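Long-range contacts in mandelate racemase/muconate lactonizing enzyme-like protein (Rubrobacter xylanophilus DSM 9941, PDB 3CYJ), which belongs to the mandelate racemase/muconate lactonizing enzyme group of the enolase superfamily, with an N-terminal capping domain, a TIM-type barrel and a bound sodium ion: residues P23-T28 / F140-L145; A296-A301 / E317-H322; A15-T20 / W31-M36; A158-V163 / L334-G339; E131-G136 / E311-L316. All blocks are in the same frame, centred on the assembly; numbering follows the deposited sequence.

From the N terminus, contact 3 closes first, a short loop that pairs two strands of the N-terminal antiparallel sheet. Contact 1 opens inside that loop and therefore crosses contact 3. It ends at the turn after the first barrel strand, tying the N-terminal domain to the barrel. Contact 5 opens before contact 1 has closed and joins the first barrel strand to the last. Contact 4 starts next, at the entry to the second barrel strand, crosses contact 5 and closes on a loop near the C terminus. Contact 2 is nested inside contact 4 and crosses contact 5. It joins the end of the last barrel strand to the loop before helix 300-306.

Contact 1: P23-T28 / F140-L145; sequences PESDGT and FTSYPL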
# COMPACT_ATOMS: atom_id res chain seq x y z
N PRO A 23 -22.23 39.83 -16.36
CA PRO A 23 -22.45 38.34 -16.41
C PRO A 23 -21.16 37.57 -16.00
O PRO A 23 -20.06 37.93 -16.45
CB PRO A 23 -22.75 38.05 -17.90
CG PRO A 23 -22.77 39.38 -18.63
CD PRO A 23 -22.42 40.50 -17.66
N GLU A 24 -21.29 36.54 -15.17
CA GLU A 24 -20.07 35.89 -14.65
C GLU A 24 -20.03 34.40 -14.97
O GLU A 24 -21.05 33.72 -15.05
CB GLU A 24 -19.94 36.13 -13.13
CG GLU A 24 -19.63 37.61 -12.75
CD GLU A 24 -19.56 37.81 -11.25
OE1 GLU A 24 -19.61 36.81 -10.52
OE2 GLU A 24 -19.46 38.95 -10.77
N SER A 25 -18.82 33.87 -15.14
CA SER A 25 -18.72 32.44 -15.41
C SER A 25 -17.35 31.94 -14.96
O SER A 25 -16.43 32.72 -14.70
CB SER A 25 -18.95 32.16 -16.88
OG SER A 25 -17.87 32.71 -17.63
N ASP A 26 -17.23 30.62 -14.89
CA ASP A 26 -15.96 30.03 -14.56
C ASP A 26 -15.91 28.81 -15.46
O ASP A 26 -16.79 28.66 -16.37
CB ASP A 26 -15.82 29.73 -13.06
CG ASP A 26 -16.89 28.77 -12.52
OD1 ASP A 26 -17.33 27.85 -13.25
OD2 ASP A 26 -17.27 28.92 -11.33
N GLY A 27 -14.93 27.94 -15.20
CA GLY A 27 -14.76 26.78 -16.05
C GLY A 27 -15.99 25.91 -16.16
O GLY A 27 -16.22 25.34 -17.18
N THR A 28 -16.82 25.79 -15.14
CA THR A 28 -17.93 24.87 -15.24
C THR A 28 -19.31 25.49 -14.94
O THR A 28 -20.28 24.73 -14.79
CB THR A 28 -17.71 23.60 -14.29
OG1 THR A 28 -17.36 24.05 -12.98
CG2 THR A 28 -16.62 22.69 -14.77
N PHE A 140 -13.34 36.37 -13.84
CA PHE A 140 -14.25 35.42 -14.47
C PHE A 140 -13.95 35.25 -15.95
O PHE A 140 -13.42 36.19 -16.61
CB PHE A 140 -15.71 35.81 -14.21
CG PHE A 140 -15.97 36.04 -12.77
CD1 PHE A 140 -16.13 34.96 -11.90
CD2 PHE A 140 -15.96 37.34 -12.24
CE1 PHE A 140 -16.30 35.19 -10.52
CE2 PHE A 140 -16.14 37.59 -10.88
CZ PHE A 140 -16.32 36.51 -10.00
N THR A 141 -14.29 34.06 -16.45
CA THR A 141 -14.03 33.70 -17.82
C THR A 141 -14.87 34.49 -18.82
O THR A 141 -14.53 34.58 -20.02
CB THR A 141 -14.14 32.16 -18.05
OG1 THR A 141 -15.30 31.66 -17.34
CG2 THR A 141 -12.86 31.44 -17.55
N SER A 142 -15.96 35.09 -18.33
CA SER A 142 -16.76 35.98 -19.17
C SER A 142 -16.14 37.38 -19.37
O SER A 142 -16.56 38.10 -20.28
CB SER A 142 -18.14 36.18 -18.53
OG SER A 142 -17.94 36.73 -17.25
N TYR A 143 -15.21 37.80 -18.51
CA TYR A 143 -14.62 39.14 -18.65
C TYR A 143 -13.82 39.31 -19.95
O TYR A 143 -12.90 38.51 -20.25
CB TYR A 143 -13.65 39.42 -17.51
CG TYR A 143 -14.29 39.80 -16.21
CD1 TYR A 143 -15.67 39.79 -16.05
CD2 TYR A 143 -13.51 40.14 -15.11
CE1 TYR A 143 -16.25 40.14 -14.81
CE2 TYR A 143 -14.08 40.49 -13.91
CZ TYR A 143 -15.44 40.48 -13.75
OH TYR A 143 -15.97 40.83 -12.51
N PRO A 144 -14.11 40.39 -20.70
CA PRO A 144 -13.12 40.68 -21.74
C PRO A 144 -11.80 41.06 -21.08
O PRO A 144 -11.79 41.39 -19.90
CB PRO A 144 -13.73 41.88 -22.51
CG PRO A 144 -15.22 41.93 -22.07
CD PRO A 144 -15.19 41.39 -20.64
N LEU A 145 -10.70 41.03 -21.84
CA LEU A 145 -9.32 41.25 -21.35
C LEU A 145 -9.07 42.53 -20.52
O LEU A 145 -8.41 42.48 -19.48
CB LEU A 145 -8.41 41.29 -22.56
CG LEU A 145 -7.54 40.14 -23.03
CD1 LEU A 145 -7.87 38.82 -22.37
CD2 LEU A 145 -7.64 40.06 -24.54
O HOH W 1 -18.47 40.76 -12.42
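Glu24 lies over one face of the Phe140 ring. Its CB meets Phe140 CG at 4.0 Å. Its CG is anti to its own carbonyl carbon (chi1 -68°) and makes a CH-pi contact over the ring. Beyond it, Glu24 CD sits 3.4 Å from Phe140 CE2. At the tip, Glu24 OE1 is 3.3 Å from Phe140 CZ, offset toward the rim. The carboxylate is stacked on the ring, with the two planes 10° apart. Glu24 OE1 also lies close to Asp321 OD1, two like-charged groups. Glu24 OE2 accepts a 2.6 Å bond from a water, which in turn accepts from Tyr143 OH.

Residues 140-143 form a type I beta turn that grips the strand. Ser142 OG donates to Pro23 O at 2.6 Å. Ser25 OG and Thr141 OG1 share a hydrogen bond of 2.8 Å, and either could donate. Thr141 N reaches Ser25 O from above the carbonyl plane. Asp26 turns away, and its carboxylate forms a salt bridge with Arg90 of the second subunit.

Strand 8-26 belongs to the N-terminal sheet. The turn links barrel strand 132-137 to helix 145-157. Helix 320-329 touches Glu24 and Phe140 through His320 and Asp321, and Lys166 of strand 162-166 also packs on Phe140.

Contact 2: A296-A301 / E317-H322; sequences AHCAPA and EYFHDH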
# COMPACT_ATOMS: atom_id res chain seq x y z
N ALA A 296 -9.20 29.93 3.32
CA ALA A 296 -10.65 30.06 3.39
C ALA A 296 -11.26 30.47 2.07
O ALA A 296 -10.73 31.31 1.31
CB ALA A 296 -11.05 30.99 4.49
N HIS A 297 -12.36 29.83 1.76
CA HIS A 297 -13.04 30.03 0.48
C HIS A 297 -14.33 30.84 0.72
O HIS A 297 -15.12 30.49 1.62
CB HIS A 297 -13.31 28.65 -0.11
CG HIS A 297 -14.04 28.66 -1.40
ND1 HIS A 297 -13.40 28.79 -2.62
CD2 HIS A 297 -15.37 28.51 -1.68
CE1 HIS A 297 -14.31 28.75 -3.59
NE2 HIS A 297 -15.51 28.59 -3.04
N CYS A 298 -14.49 31.95 -0.04
CA CYS A 298 -15.71 32.81 -0.09
C CYS A 298 -16.09 33.54 1.24
O CYS A 298 -15.44 33.36 2.27
CB CYS A 298 -16.89 31.99 -0.69
SG CYS A 298 -16.69 31.77 -2.56
N ALA A 299 -17.16 34.37 1.20
CA ALA A 299 -17.75 35.02 2.41
C ALA A 299 -16.71 35.77 3.30
O ALA A 299 -16.53 35.41 4.49
CB ALA A 299 -18.56 33.98 3.27
N PRO A 300 -16.05 36.80 2.72
CA PRO A 300 -14.95 37.42 3.42
C PRO A 300 -15.37 37.97 4.77
O PRO A 300 -14.58 37.92 5.70
CB PRO A 300 -14.49 38.57 2.48
CG PRO A 300 -15.24 38.41 1.19
CD PRO A 300 -16.29 37.35 1.37
N ALA A 301 -16.58 38.50 4.89
CA ALA A 301 -17.02 39.15 6.13
C ALA A 301 -17.08 38.23 7.34
O ALA A 301 -16.62 38.62 8.43
CB ALA A 301 -18.36 39.84 5.93
N GLU A 317 -10.00 34.16 0.86
CA GLU A 317 -10.44 34.63 -0.45
C GLU A 317 -11.36 35.84 -0.30
O GLU A 317 -12.45 35.76 0.31
CB GLU A 317 -11.22 33.54 -1.18
CG GLU A 317 -11.75 33.99 -2.51
CD GLU A 317 -12.59 32.95 -3.17
OE1 GLU A 317 -13.29 32.18 -2.45
OE2 GLU A 317 -12.54 32.91 -4.41
N TYR A 318 -10.90 36.95 -0.86
CA TYR A 318 -11.71 38.16 -0.92
C TYR A 318 -12.54 38.08 -2.19
O TYR A 318 -12.15 38.63 -3.23
CB TYR A 318 -10.80 39.42 -0.97
CG TYR A 318 -11.54 40.68 -0.81
CD1 TYR A 318 -12.10 41.06 0.44
CD2 TYR A 318 -11.76 41.50 -1.91
CE1 TYR A 318 -12.84 42.25 0.58
CE2 TYR A 318 -12.51 42.68 -1.80
CZ TYR A 318 -13.03 43.05 -0.54
OH TYR A 318 -13.77 44.21 -0.45
N PHE A 319 -13.65 37.36 -2.12
CA PHE A 319 -14.38 36.99 -3.34
C PHE A 319 -15.26 38.13 -3.83
O PHE A 319 -16.09 38.65 -3.09
CB PHE A 319 -15.23 35.74 -3.11
CG PHE A 319 -15.90 35.22 -4.38
CD1 PHE A 319 -15.13 35.00 -5.53
CD2 PHE A 319 -17.24 34.97 -4.42
CE1 PHE A 319 -15.70 34.53 -6.71
CE2 PHE A 319 -17.84 34.46 -5.60
CZ PHE A 319 -17.06 34.25 -6.74
N HIS A 320 -15.05 38.53 -5.08
CA HIS A 320 -15.77 39.68 -5.65
C HIS A 320 -17.26 39.64 -5.36
O HIS A 320 -17.77 40.51 -4.66
CB HIS A 320 -15.53 39.79 -7.17
CG HIS A 320 -16.41 40.80 -7.84
ND1 HIS A 320 -16.29 42.17 -7.63
CD2 HIS A 320 -17.43 40.65 -8.73
CE1 HIS A 320 -17.22 42.80 -8.33
NE2 HIS A 320 -17.90 41.90 -9.02
N ASP A 321 -17.98 38.64 -5.87
CA ASP A 321 -19.45 38.59 -5.66
C ASP A 321 -19.83 38.91 -4.23
O ASP A 321 -20.80 39.64 -3.97
CB ASP A 321 -20.04 37.25 -6.02
CG ASP A 321 -19.86 36.88 -7.48
OD1 ASP A 321 -19.11 37.54 -8.21
OD2 ASP A 321 -20.46 35.88 -7.95
N HIS A 322 -19.07 38.35 -3.30
CA HIS A 322 -19.46 38.32 -1.91
C HIS A 322 -19.10 39.57 -1.20
O HIS A 322 -19.93 40.10 -0.44
CB HIS A 322 -18.87 37.12 -1.19
CG HIS A 322 -19.43 35.83 -1.67
ND1 HIS A 322 -18.98 34.60 -1.23
CD2 HIS A 322 -20.42 35.58 -2.58
CE1 HIS A 322 -19.67 33.65 -1.83
NE2 HIS A 322 -20.54 34.22 -2.66
O HOH W 2 -13.06 34.20 2.62
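His297 and Glu317 lie side by side and point the same way, with ring and carboxylate planes 44° apart. Glu317 OE1 sits over one face of the imidazole, 3.4 Å from His297 ND1, at an angle too poor for a hydrogen bond. Its sound partner in the contact is the backbone: Cys298 N donates to the anti lone pair of Glu317 OE1 at 2.7 Å. The extended chain of Glu317, with CG anti to the backbone N (chi1 177°), carries the carboxylate there. Its other oxygen, OE2, is held by Ser137 and by a salt bridge to Lys164.

Cys298 SG approaches two rings obliquely. It lies 3.7 Å from Phe319 CD2 in a sulfur-aromatic contact, and 3.6 Å from His322 CE1. The two rings meet each other as well, since Phe319 CD2 stands over the centre of the His322 ring.

The contact belongs to a beta-alpha-beta crossover of the barrel, made of strand 294-296, helix 300-306 and strand 313-319. Glu317 N donates to Ala296 O, joining the parallel strands at their C-terminal ends. There the side chain of His297 comes within about 4 Å of the sodium ion, measured between nearest atoms.

Ala299, the N-cap residue of helix 300-306, donates its N to His322 ND1 at 3.0 Å. The donor is close to the ring plane. Tyr53 stacks on the same imidazole. Pro300 crosses His322 at about a right angle, with Pro300 CD 3.6 Å from His322 CB. A water bridges Cys298 O and Glu317 O, donating to both.

Contact 3: A15-T20 / W31-M36; sequences AYTVPT and WDSTTM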
# COMPACT_ATOMS: atom_id res chain seq x y z
N ALA A 15 -33.98 35.96 2.94
CA ALA A 15 -33.08 35.70 1.83
C ALA A 15 -33.10 36.89 0.92
O ALA A 15 -34.10 37.60 0.81
CB ALA A 15 -33.50 34.42 1.05
N TYR A 16 -31.98 37.11 0.24
CA TYR A 16 -31.83 38.25 -0.65
C TYR A 16 -31.09 37.77 -1.87
O TYR A 16 -30.12 36.98 -1.76
CB TYR A 16 -31.06 39.38 0.04
CG TYR A 16 -31.62 39.63 1.40
CD1 TYR A 16 -32.70 40.52 1.60
CD2 TYR A 16 -31.14 38.92 2.49
CE1 TYR A 16 -33.25 40.71 2.85
CE2 TYR A 16 -31.68 39.08 3.73
CZ TYR A 16 -32.74 40.00 3.92
OH TYR A 16 -33.27 40.16 5.20
N THR A 17 -31.54 38.25 -3.02
CA THR A 17 -30.91 37.94 -4.28
C THR A 17 -30.42 39.23 -4.88
O THR A 17 -31.19 40.18 -4.99
CB THR A 17 -31.93 37.26 -5.25
OG1 THR A 17 -32.43 36.06 -4.65
CG2 THR A 17 -31.29 36.93 -6.62
N VAL A 18 -29.15 39.26 -5.28
CA VAL A 18 -28.49 40.43 -5.85
C VAL A 18 -27.82 40.12 -7.20
O VAL A 18 -26.93 39.25 -7.30
CB VAL A 18 -27.40 40.96 -4.89
CG1 VAL A 18 -26.76 42.20 -5.45
CG2 VAL A 18 -27.96 41.20 -3.47
N PRO A 19 -28.24 40.82 -8.27
CA PRO A 19 -27.55 40.67 -9.53
C PRO A 19 -26.06 40.93 -9.39
O PRO A 19 -25.66 41.80 -8.66
CB PRO A 19 -28.19 41.78 -10.42
CG PRO A 19 -29.59 41.90 -9.85
CD PRO A 19 -29.34 41.81 -8.36
N THR A 20 -25.27 40.15 -10.11
CA THR A 20 -23.85 40.41 -10.29
C THR A 20 -23.73 41.72 -11.09
O THR A 20 -24.66 42.09 -11.82
CB THR A 20 -23.14 39.25 -11.04
OG1 THR A 20 -23.86 38.93 -12.25
CG2 THR A 20 -23.15 37.96 -10.19
N TRP A 31 -23.46 32.38 -14.10
CA TRP A 31 -24.45 32.91 -13.19
C TRP A 31 -24.51 34.41 -13.36
O TRP A 31 -23.59 35.00 -13.88
CB TRP A 31 -24.18 32.49 -11.71
CG TRP A 31 -22.90 33.04 -11.13
CD1 TRP A 31 -22.79 34.09 -10.25
CD2 TRP A 31 -21.55 32.58 -11.38
NE1 TRP A 31 -21.46 34.29 -9.93
CE2 TRP A 31 -20.68 33.40 -10.62
CE3 TRP A 31 -21.01 31.54 -12.15
CZ2 TRP A 31 -19.27 33.23 -10.62
CZ3 TRP A 31 -19.61 31.36 -12.17
CH2 TRP A 31 -18.76 32.22 -11.39
N ASP A 32 -25.58 35.04 -12.89
CA ASP A 32 -25.73 36.48 -13.03
C ASP A 32 -26.39 37.06 -11.79
O ASP A 32 -26.96 38.15 -11.81
CB ASP A 32 -26.47 36.87 -14.35
CG ASP A 32 -27.99 36.49 -14.32
OD1 ASP A 32 -28.48 35.89 -13.32
OD2 ASP A 32 -28.71 36.82 -15.32
N SER A 33 -26.28 36.33 -10.68
CA SER A 33 -26.78 36.81 -9.38
C SER A 33 -26.32 35.93 -8.21
O SER A 33 -25.83 34.84 -8.41
CB SER A 33 -28.32 36.89 -9.36
OG SER A 33 -28.89 35.62 -9.33
N THR A 34 -26.54 36.43 -7.01
CA THR A 34 -26.15 35.74 -5.77
C THR A 34 -27.31 35.75 -4.79
O THR A 34 -27.92 36.79 -4.61
CB THR A 34 -25.00 36.49 -5.03
OG1 THR A 34 -23.89 36.64 -5.92
CG2 THR A 34 -24.55 35.74 -3.75
N THR A 35 -27.56 34.63 -4.13
CA THR A 35 -28.55 34.58 -3.09
C THR A 35 -27.88 34.36 -1.72
O THR A 35 -27.18 33.36 -1.52
CB THR A 35 -29.60 33.51 -3.37
OG1 THR A 35 -30.26 33.84 -4.60
CG2 THR A 35 -30.58 33.47 -2.27
N MET A 36 -28.09 35.31 -0.80
CA MET A 36 -27.72 35.17 0.57
C MET A 36 -28.89 34.75 1.44
O MET A 36 -29.97 35.35 1.39
CB MET A 36 -27.11 36.48 1.09
CG MET A 36 -26.56 36.40 2.52
SD MET A 36 -26.32 38.06 3.31
CE MET A 36 -24.87 38.53 2.48
O HOH W 3 -24.17 39.15 -6.95
O HOH W 4 -26.07 40.78 -13.80
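Val18 O accepts two hydrogen bonds. One comes from Thr34 N at 2.9 Å. The other comes from a water, which also bonds to Thr34 OG1. The return bond, Val18 N to Thr34 O, is 2.8 Å long and fairly straight, at 163°. This is one hydrogen-bonded pair of an antiparallel sheet. Tyr16 and Met36 form the next, with a bond in each direction.

Thr17 and Thr35 face each other in the non-hydrogen-bonded pair between them. In both, OG1 is anti to the carbonyl carbon (chi1 -59° in Thr17), and the hydroxyls meet at 3.1 Å from Thr17 OG1 to Thr35 OG1. Either could donate. The methyl carbon of Thr17, CG2, is 3.8 Å from Ser33 OG. Thr17, Pro19, Ser33 and Thr35 line one face of the sheet. Tyr16, Val18, Thr34 and Met36 are buried on the other.

The chain turns a corner at Asp32. Thr20 N still donates to Asp32 O there, from well above the carbonyl plane. Thr20 CG2 rests 3.6 Å from Ser33 N and 3.9 Å from Trp31 CD1. The Thr20 hydroxyl is bonded to Tyr22 O, and Trp31 NE1 to Asp321 OD2.

In the N-terminal sheet, strand 33-43 lies between strands 8-26 and 46-53. Helix 320-329 packs on part of the buried face, where Val18 meets Arg324, Val325 and Leu328. Met36 packs on Val325 and on Tyr51 and Tyr53 of strand 46-53.

Contact 4: A158-V163 / L334-G339; sequences AGIPRV and LDPEGG
Ala158 and Gly159 meet Gly338 where helix 145-157 ends in a Schellman motif, on the way into the second barrel strand. Ala158 O accepts from Gly338 N at 2.9 Å. The bond is nearly straight, at 162°. It is the one hydrogen bond between the two segments. The bent side chain of Glu337 turns back toward the same place, and its OE1 is 3.5 Å from Ala158 O, two acceptors near each other.

Gly159 is the C-prime residue of the motif and has a positive phi of 81°. Its CA is 4.1 Å from Gly338 CA, close because Gly159 carries no CB on the side that faces Gly338. Gly159 O lies 3.2 Å from Gly338 C.

Ile160 follows and supplies the apolar part. Its CG1 is 3.6 Å from Pro336 O. CD1 is anti to CA (chi2 171°) and touches Pro336 CB at 4.1 Å. Both side chains also pack on Val134 of the first barrel strand. The loop is held in shape by its own bonds, from Gly339 N to Pro336 O and, in an Asx turn, from Glu337 N to Asp335 OD2.

Pro161 CD lies 3.9 Å from Gly339 CA. Its CG sits under one face of the guanidinium of Arg162. That group comes edge-on to Gly339 O, in plane, but the angle is poor for a hydrogen bond. Arg162 NH2 is hydrogen-bonded instead to Val134 O.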
# COMPACT_ATOMS: atom_id res chain seq x y z
N ALA A 158 -4.28 48.56 -4.84
CA ALA A 158 -4.75 48.67 -3.47
C ALA A 158 -3.83 47.98 -2.46
O ALA A 158 -4.16 47.89 -1.28
CB ALA A 158 -6.17 48.10 -3.34
N GLY A 159 -2.69 47.48 -2.91
CA GLY A 159 -1.77 46.83 -1.95
C GLY A 159 -2.12 45.38 -1.59
O GLY A 159 -1.55 44.83 -0.63
N ILE A 160 -3.06 44.76 -2.31
CA ILE A 160 -3.36 43.32 -2.10
C ILE A 160 -2.41 42.54 -3.00
O ILE A 160 -2.55 42.55 -4.23
CB ILE A 160 -4.84 42.96 -2.45
CG1 ILE A 160 -5.82 43.82 -1.66
CG2 ILE A 160 -5.11 41.45 -2.23
CD1 ILE A 160 -7.29 43.64 -2.12
N PRO A 161 -1.41 41.86 -2.38
CA PRO A 161 -0.29 41.28 -3.11
C PRO A 161 -0.54 39.86 -3.70
O PRO A 161 0.42 39.19 -4.11
CB PRO A 161 0.82 41.25 -2.05
CG PRO A 161 0.08 41.03 -0.74
CD PRO A 161 -1.32 41.59 -0.93
N ARG A 162 -1.81 39.47 -3.77
CA ARG A 162 -2.23 38.16 -4.27
C ARG A 162 -3.58 38.28 -4.95
O ARG A 162 -4.54 38.82 -4.40
CB ARG A 162 -2.37 37.16 -3.12
CG ARG A 162 -1.08 36.83 -2.40
CD ARG A 162 -1.30 36.30 -0.93
NE ARG A 162 -2.09 37.25 -0.12
CZ ARG A 162 -1.57 38.11 0.75
NH1 ARG A 162 -0.25 38.14 0.94
NH2 ARG A 162 -2.35 38.94 1.45
N VAL A 163 -3.66 37.79 -6.17
CA VAL A 163 -4.91 37.81 -6.90
C VAL A 163 -5.20 36.46 -7.55
O VAL A 163 -4.25 35.78 -8.04
CB VAL A 163 -4.99 38.96 -7.97
CG1 VAL A 163 -4.96 40.35 -7.32
CG2 VAL A 163 -3.95 38.79 -9.05
N LEU A 334 -15.26 45.28 6.26
CA LEU A 334 -13.89 45.68 6.50
C LEU A 334 -13.20 45.99 5.20
O LEU A 334 -13.55 45.44 4.17
CB LEU A 334 -13.18 44.58 7.27
CG LEU A 334 -13.84 44.27 8.64
CD1 LEU A 334 -13.22 43.03 9.31
CD2 LEU A 334 -13.84 45.49 9.60
N ASP A 335 -12.23 46.91 5.24
CA ASP A 335 -11.41 47.24 4.06
C ASP A 335 -10.15 46.36 3.99
O ASP A 335 -9.44 46.21 4.99
CB ASP A 335 -10.98 48.71 4.15
CG ASP A 335 -10.48 49.27 2.83
OD1 ASP A 335 -10.45 50.52 2.72
OD2 ASP A 335 -10.12 48.51 1.91
N PRO A 336 -9.89 45.77 2.80
CA PRO A 336 -8.75 44.87 2.57
C PRO A 336 -7.50 45.61 2.03
O PRO A 336 -6.52 44.98 1.64
CB PRO A 336 -9.28 43.92 1.49
CG PRO A 336 -10.17 44.83 0.66
CD PRO A 336 -10.87 45.70 1.70
N GLU A 337 -7.59 46.93 1.99
CA GLU A 337 -6.44 47.79 1.67
C GLU A 337 -5.12 47.32 2.32
O GLU A 337 -5.03 47.16 3.52
CB GLU A 337 -6.80 49.24 2.12
CG GLU A 337 -5.65 50.20 2.28
CD GLU A 337 -5.15 50.75 0.94
OE1 GLU A 337 -5.92 50.65 -0.07
OE2 GLU A 337 -3.99 51.26 0.89
N GLY A 338 -4.09 47.10 1.52
CA GLY A 338 -2.78 46.73 2.06
C GLY A 338 -2.64 45.22 2.30
O GLY A 338 -1.60 44.77 2.79
N GLY A 339 -3.71 44.45 2.04
CA GLY A 339 -3.59 43.01 1.88
C GLY A 339 -4.20 42.16 2.96
O GLY A 339 -4.18 40.92 2.87

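Contact 5: E131-G136 / E311-L316; sequences EVPVYG and ESLLHL
Val134 and Leu316 form the parallel beta bridge that joins the first and last strands of the barrel. Leu316 N donates to Pro133 O at 2.9 Å. Tyr135 N donates to Leu316 O, also at 2.9 Å, so the backbone of Leu316 is held on both sides of the bridge. The strand directions differ by 47° in these short segments.

Val134 and Leu316 lie side by side, pointing the same way. Val134 CG1 touches Leu316 CD1 at 3.6 Å. Leu316 CD2 reaches Val132 CG2. Val132 also crosses Leu313 at about a right angle, with Val132 CG1 3.5 Å from Leu313 CD2.

Tyr135 and His315 make a T-shaped pair. Tyr135 CG lies between its backbone N and carbonyl carbon (chi1 64°), and from there the ring meets His315. The Tyr135 edge, at CD2 and CE2, points at one face of the imidazole, and Tyr135 CD2 is 3.5 Å from His315 ND1. The planes stand at 73°. Leu314 CG covers the opposite face of His315. Both rings are also anchored at polar atoms: His315 ND1 by Ser295 OG of strand 294-296, and Tyr135 OH by Lys164 NZ of strand 162-166. Pro133 adds its CG, 3.4 Å from Leu314 O.

On its other side, strand 132-137 is backbone-bonded through Gly136 to Arg162 and Lys164 of strand 162-166. This pairing of first and last parallel strands is the closure of a TIM-type barrel, as in other enolase superfamily members.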
# COMPACT_ATOMS: atom_id res chain seq x y z
N GLU A 131 -4.76 40.26 12.53
CA GLU A 131 -5.46 40.35 11.27
C GLU A 131 -5.12 39.14 10.37
O GLU A 131 -4.28 38.31 10.73
CB GLU A 131 -5.15 41.65 10.55
CG GLU A 131 -3.67 41.93 10.40
CD GLU A 131 -3.44 43.16 9.53
OE1 GLU A 131 -4.36 43.99 9.40
OE2 GLU A 131 -2.34 43.29 8.96
N VAL A 132 -5.76 39.06 9.20
CA VAL A 132 -5.60 37.90 8.31
C VAL A 132 -5.39 38.34 6.88
O VAL A 132 -6.11 39.23 6.39
CB VAL A 132 -6.82 36.94 8.38
CG1 VAL A 132 -6.89 36.30 9.71
CG2 VAL A 132 -8.14 37.67 8.09
N PRO A 133 -4.41 37.73 6.20
CA PRO A 133 -4.12 38.13 4.83
C PRO A 133 -5.16 37.60 3.83
O PRO A 133 -5.79 36.52 4.05
CB PRO A 133 -2.75 37.54 4.59
CG PRO A 133 -2.58 36.44 5.59
CD PRO A 133 -3.46 36.74 6.73
N VAL A 134 -5.41 38.40 2.79
CA VAL A 134 -6.41 38.05 1.80
C VAL A 134 -5.80 37.93 0.41
O VAL A 134 -4.67 38.40 0.14
CB VAL A 134 -7.60 39.06 1.75
CG1 VAL A 134 -8.12 39.35 3.12
CG2 VAL A 134 -7.24 40.38 1.02
N TYR A 135 -6.53 37.27 -0.49
CA TYR A 135 -6.26 37.52 -1.90
C TYR A 135 -7.54 38.01 -2.56
O TYR A 135 -8.64 37.57 -2.19
CB TYR A 135 -5.71 36.26 -2.60
CG TYR A 135 -6.64 35.07 -2.66
CD1 TYR A 135 -7.45 34.86 -3.77
CD2 TYR A 135 -6.65 34.12 -1.63
CE1 TYR A 135 -8.27 33.77 -3.87
CE2 TYR A 135 -7.48 33.00 -1.71
CZ TYR A 135 -8.27 32.83 -2.84
OH TYR A 135 -9.07 31.74 -2.93
N GLY A 136 -7.39 38.94 -3.51
CA GLY A 136 -8.50 39.40 -4.31
C GLY A 136 -8.88 38.33 -5.33
O GLY A 136 -8.04 37.82 -6.06
N GLU A 311 -4.79 28.49 13.09
CA GLU A 311 -3.35 28.66 13.04
C GLU A 311 -2.75 28.44 11.65
O GLU A 311 -1.87 29.19 11.17
CB GLU A 311 -2.66 27.73 14.04
CG GLU A 311 -1.22 28.20 14.19
CD GLU A 311 -0.37 27.30 15.07
OE1 GLU A 311 -0.87 26.21 15.46
OE2 GLU A 311 0.80 27.70 15.30
N SER A 312 -3.22 27.38 10.99
CA SER A 312 -2.66 26.99 9.69
C SER A 312 -3.10 27.91 8.51
O SER A 312 -2.76 27.65 7.35
CB SER A 312 -2.92 25.50 9.41
OG SER A 312 -4.29 25.24 9.58
N LEU A 313 -3.79 29.01 8.83
CA LEU A 313 -4.20 29.97 7.77
C LEU A 313 -3.06 30.53 6.89
O LEU A 313 -2.10 31.13 7.39
CB LEU A 313 -5.01 31.13 8.37
CG LEU A 313 -5.58 32.09 7.32
CD1 LEU A 313 -6.85 31.59 6.61
CD2 LEU A 313 -5.82 33.41 7.96
N LEU A 314 -3.17 30.33 5.57
CA LEU A 314 -2.30 30.99 4.61
C LEU A 314 -2.95 32.31 4.20
O LEU A 314 -2.30 33.36 4.19
CB LEU A 314 -2.16 30.13 3.37
CG LEU A 314 -1.08 30.52 2.36
CD1 LEU A 314 0.25 30.68 3.05
CD2 LEU A 314 -1.01 29.47 1.25
N HIS A 315 -4.22 32.24 3.80
CA HIS A 315 -4.99 33.42 3.37
C HIS A 315 -6.45 33.10 3.23
O HIS A 315 -6.88 31.92 3.27
CB HIS A 315 -4.49 34.01 2.04
CG HIS A 315 -4.11 33.00 1.00
ND1 HIS A 315 -4.94 31.98 0.60
CD2 HIS A 315 -2.99 32.90 0.23
CE1 HIS A 315 -4.35 31.28 -0.36
NE2 HIS A 315 -3.16 31.82 -0.59
N LEU A 316 -7.23 34.17 3.06
CA LEU A 316 -8.66 34.04 2.84
C LEU A 316 -8.98 34.70 1.52
O LEU A 316 -8.28 35.65 1.09
CB LEU A 316 -9.49 34.59 4.04
CG LEU A 316 -9.87 36.08 4.22
CD1 LEU A 316 -10.66 36.77 3.04
CD2 LEU A 316 -10.63 36.29 5.52